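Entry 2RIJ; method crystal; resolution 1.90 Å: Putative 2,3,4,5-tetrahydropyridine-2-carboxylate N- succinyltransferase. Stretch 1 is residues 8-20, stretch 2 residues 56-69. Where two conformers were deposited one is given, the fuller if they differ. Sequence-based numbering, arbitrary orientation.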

# COMPACT_ATOMS: atom_id res chain seq x y z
N ASP A 8 23.90 74.97 23.50
CA ASP A 8 23.39 74.96 24.89
C ASP A 8 22.64 73.65 25.08
O ASP A 8 22.76 73.01 26.11
CB ASP A 8 22.39 76.09 25.11
CG ASP A 8 23.02 77.47 25.16
OD1 ASP A 8 24.24 77.57 25.47
OD2 ASP A 8 22.27 78.46 24.92
N PHE A 9 21.85 73.29 24.07
CA PHE A 9 21.05 72.07 24.08
C PHE A 9 21.92 70.82 24.28
O PHE A 9 21.63 69.99 25.15
CB PHE A 9 20.27 71.95 22.78
CG PHE A 9 19.44 70.71 22.69
CD1 PHE A 9 18.21 70.64 23.29
CD2 PHE A 9 19.89 69.60 22.00
CE1 PHE A 9 17.41 69.51 23.20
CE2 PHE A 9 19.12 68.46 21.89
CZ PHE A 9 17.87 68.42 22.50
N LEU A 10 23.00 70.72 23.50
CA LEU A 10 23.92 69.61 23.65
C LEU A 10 24.63 69.58 25.01
O LEU A 10 24.80 68.51 25.56
CB LEU A 10 24.93 69.57 22.50
CG LEU A 10 24.40 69.23 21.12
CD1 LEU A 10 25.57 69.27 20.11
CD2 LEU A 10 23.66 67.88 21.04
N LEU A 11 25.03 70.72 25.56
CA LEU A 11 25.58 70.72 26.94
C LEU A 11 24.56 70.27 27.99
O LEU A 11 24.91 69.63 28.99
CB LEU A 11 26.17 72.10 27.34
CG LEU A 11 26.60 72.30 28.84
CD1 LEU A 11 27.72 71.30 29.25
CD2 LEU A 11 26.96 73.79 29.28
N LEU A 12 23.29 70.65 27.80
CA LEU A 12 22.24 70.21 28.70
C LEU A 12 22.14 68.67 28.68
O LEU A 12 22.05 68.02 29.73
CB LEU A 12 20.89 70.84 28.33
CG LEU A 12 19.70 70.34 29.16
CD1 LEU A 12 19.92 70.55 30.67
CD2 LEU A 12 18.38 70.92 28.67
N ILE A 13 22.13 68.08 27.49
CA ILE A 13 22.05 66.62 27.34
C ILE A 13 23.25 65.96 28.04
O ILE A 13 23.10 64.97 28.73
CB ILE A 13 21.99 66.20 25.85
CG1 ILE A 13 20.74 66.77 25.14
CG2 ILE A 13 22.02 64.66 25.70
CD1 ILE A 13 19.45 66.67 25.92
N LYS A 14 24.44 66.55 27.88
CA LYS A 14 25.64 66.04 28.55
C LYS A 14 25.48 66.09 30.07
O LYS A 14 25.78 65.11 30.76
CB LYS A 14 26.90 66.84 28.13
CG LYS A 14 28.22 66.28 28.66
N GLN A 15 24.97 67.19 30.60
CA GLN A 15 24.72 67.26 32.04
C GLN A 15 23.72 66.21 32.55
O GLN A 15 23.91 65.62 33.62
CB GLN A 15 24.27 68.66 32.46
CG GLN A 15 25.37 69.65 32.37
CD GLN A 15 24.95 71.06 32.74
OE1 GLN A 15 23.76 71.34 32.98
NE2 GLN A 15 25.92 71.96 32.76
N ILE A 16 22.64 66.02 31.81
CA ILE A 16 21.62 65.05 32.19
C ILE A 16 22.22 63.64 32.21
O ILE A 16 22.04 62.87 33.19
CB ILE A 16 20.42 65.10 31.21
CG1 ILE A 16 19.69 66.45 31.33
CG2 ILE A 16 19.44 63.91 31.45
CD1 ILE A 16 18.78 66.76 30.12
N GLU A 17 22.96 63.31 31.15
CA GLU A 17 23.43 61.96 30.93
C GLU A 17 24.57 61.64 31.89
O GLU A 17 24.87 60.47 32.10
CB GLU A 17 23.83 61.72 29.46
CG GLU A 17 22.66 61.68 28.48
CD GLU A 17 23.06 61.43 27.01
OE1 GLU A 17 24.25 61.60 26.70
OE2 GLU A 17 22.16 61.06 26.18
N GLN A 18 25.17 62.66 32.50
CA GLN A 18 26.21 62.46 33.51
C GLN A 18 25.60 62.37 34.92
O GLN A 18 26.32 62.23 35.92
CB GLN A 18 27.28 63.57 33.42
CG GLN A 18 26.91 64.88 34.10
CD GLN A 18 27.90 66.04 33.85
OE1 GLN A 18 27.81 67.07 34.51
NE2 GLN A 18 28.82 65.86 32.91
N LYS A 19 24.28 62.43 35.03
CA LYS A 19 23.65 62.21 36.32
C LYS A 19 23.89 60.78 36.73
O LYS A 19 24.13 59.89 35.90
CB LYS A 19 22.14 62.49 36.28
CG LYS A 19 21.78 63.98 36.30
CD LYS A 19 20.26 64.19 36.19
CE LYS A 19 19.86 65.60 36.56
NZ LYS A 19 18.47 65.70 37.13
N SER A 20 23.83 60.56 38.04
CA SER A 20 24.29 59.31 38.64
C SER A 20 23.35 58.18 38.27
O SER A 20 22.14 58.26 38.47
CB SER A 20 24.36 59.46 40.18
OG SER A 20 24.93 58.30 40.79
N ASN A 56 17.71 59.00 18.93
CA ASN A 56 17.13 60.22 19.52
C ASN A 56 17.29 60.23 21.02
O ASN A 56 16.37 60.58 21.75
CB ASN A 56 15.66 60.38 19.12
CG ASN A 56 15.47 60.44 17.63
OD1 ASN A 56 16.30 60.98 16.95
ND2 ASN A 56 14.40 59.86 17.12
N PHE A 57 18.49 59.90 21.47
CA PHE A 57 18.75 59.75 22.90
C PHE A 57 18.67 61.11 23.62
O PHE A 57 18.28 61.16 24.77
CB PHE A 57 20.09 59.09 23.17
CG PHE A 57 20.24 57.72 22.60
CD1 PHE A 57 19.58 56.63 23.17
CD2 PHE A 57 21.03 57.50 21.49
CE1 PHE A 57 19.72 55.37 22.64
CE2 PHE A 57 21.17 56.22 20.96
CZ PHE A 57 20.51 55.16 21.55
N GLY A 58 19.02 62.19 22.92
CA GLY A 58 18.88 63.55 23.46
C GLY A 58 17.44 63.86 23.83
O GLY A 58 17.16 64.38 24.91
N SER A 59 16.51 63.49 22.96
CA SER A 59 15.10 63.71 23.21
C SER A 59 14.62 62.93 24.43
O SER A 59 13.90 63.46 25.25
CB SER A 59 14.25 63.43 21.94
OG SER A 59 14.71 64.22 20.83
N ALA A 60 15.09 61.69 24.58
CA ALA A 60 14.76 60.86 25.75
C ALA A 60 15.32 61.51 27.03
O ALA A 60 14.64 61.56 28.04
CB ALA A 60 15.35 59.46 25.55
N ALA A 61 16.52 62.07 26.95
CA ALA A 61 17.18 62.72 28.10
C ALA A 61 16.35 63.91 28.58
O ALA A 61 16.16 64.07 29.79
CB ALA A 61 18.58 63.18 27.72
N ILE A 62 15.83 64.71 27.64
CA ILE A 62 15.01 65.89 27.96
C ILE A 62 13.75 65.43 28.68
O ILE A 62 13.38 66.03 29.65
CB ILE A 62 14.64 66.75 26.71
CG1 ILE A 62 15.88 67.37 26.05
CG2 ILE A 62 13.62 67.82 27.06
CD1 ILE A 62 16.83 68.16 27.02
N MSE A 63 13.12 64.35 28.23
CA MSE A 63 11.89 63.84 28.84
C MSE A 63 12.11 63.30 30.23
O MSE A 63 11.36 63.57 31.15
CB MSE A 63 11.29 62.69 28.02
CG MSE A 63 10.77 63.06 26.66
SE MSE A 63 9.58 64.60 26.65
CE MSE A 63 8.45 64.24 28.21
N LEU A 64 13.16 62.49 30.38
CA LEU A 64 13.53 61.95 31.69
C LEU A 64 13.86 63.08 32.66
O LEU A 64 13.47 63.05 33.84
CB LEU A 64 14.72 61.00 31.55
CG LEU A 64 14.35 59.69 30.83
CD1 LEU A 64 15.61 58.91 30.49
CD2 LEU A 64 13.34 58.87 31.67
N GLU A 65 14.58 64.09 32.16
CA GLU A 65 14.90 65.25 32.99
C GLU A 65 13.65 66.07 33.41
O GLU A 65 13.63 66.64 34.48
CB GLU A 65 15.92 66.12 32.29
CG GLU A 65 16.33 67.37 33.04
CD GLU A 65 17.11 67.11 34.33
OE1 GLU A 65 17.54 65.96 34.59
OE2 GLU A 65 17.31 68.09 35.08
N ALA A 66 12.62 66.12 32.57
CA ALA A 66 11.40 66.81 32.95
C ALA A 66 10.83 66.23 34.25
O ALA A 66 10.36 66.95 35.11
CB ALA A 66 10.38 66.75 31.82
N PHE A 67 10.91 64.92 34.38
CA PHE A 67 10.41 64.20 35.52
C PHE A 67 11.35 64.38 36.69
O PHE A 67 10.91 64.69 37.79
CB PHE A 67 10.27 62.71 35.20
CG PHE A 67 9.18 62.40 34.20
CD1 PHE A 67 7.88 62.72 34.46
CD2 PHE A 67 9.48 61.76 33.02
CE1 PHE A 67 6.88 62.43 33.54
CE2 PHE A 67 8.46 61.45 32.08
CZ PHE A 67 7.18 61.81 32.36
N MSE A 68 12.65 64.22 36.45
CA MSE A 68 13.63 64.36 37.53
C MSE A 68 13.61 65.76 38.11
O MSE A 68 13.74 65.91 39.34
CB MSE A 68 15.01 64.01 37.05
CG MSE A 68 15.15 62.52 36.79
SE MSE A 68 17.00 62.00 36.36
CE MSE A 68 17.13 62.52 34.45
N GLN A 69 13.42 66.75 37.24
CA GLN A 69 13.36 68.16 37.59
C GLN A 69 12.27 68.43 38.63
O GLN A 69 12.46 69.25 39.51
CB GLN A 69 13.20 69.10 36.35
CG GLN A 69 14.47 69.91 36.04
O HOH W 1 19.78 59.82 26.62

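Helix 8-17 crosses helix 57-69 at 64°, with the axes 9.5 Å apart at closest approach. The backbones come nearest at I13 and G58, whose CA atoms lie 5.9 Å apart; CD1 of I13 stands 3.4 Å from O of G58, a van der Waals contact between side chain and main chain.

Two isoleucines interlock the helices. I62 sits as a knob among F9, L12, I13 and I16, and I16 in turn sits among A61, I62, E65 and M68. The CA-to-CB bond of I62 points sideways, but its m,m rotamer brings CD1 back toward the first helix, 3.6 Å from CD2 of L12 and 3.9 Å from CD1 of I16. I13, given in one of two deposited conformers, is also m,m and also starts sideways; its CD1 meets CD1 of I62 at a tight 3.2 Å. I16 already points toward its partners, and its m,t conformation extends CD1 to 3.6 Å from CB of E65, while CG2 lies 3.9 Å from CB of A61 and 4.0 Å from CE of the selenomethionine M68. F9, with chi1 t, carries its ring inward so that CE1 lies 3.9 Å from CG1 of I62, an oblique approach.

Polar contacts flank this apolar center. Beyond the first helix, K19 points toward the second, and its m,t,t,t chain is nearly fully extended, carrying NZ to 2.7 Å from OE1 of E65 in a hydrogen-bonded salt bridge. E65 contributes a bent t,p side chain, and the pairing balances the charge of a buried carboxylate. E17, m,t, starts sideways but its end comes nearer the second helix. Its OE2 remains 4.1 Å from O of F57, and since neither oxygen can donate, a water bridges them, donating to OE2 of E17 and to O of F57, each 2.7 Å from the water oxygen.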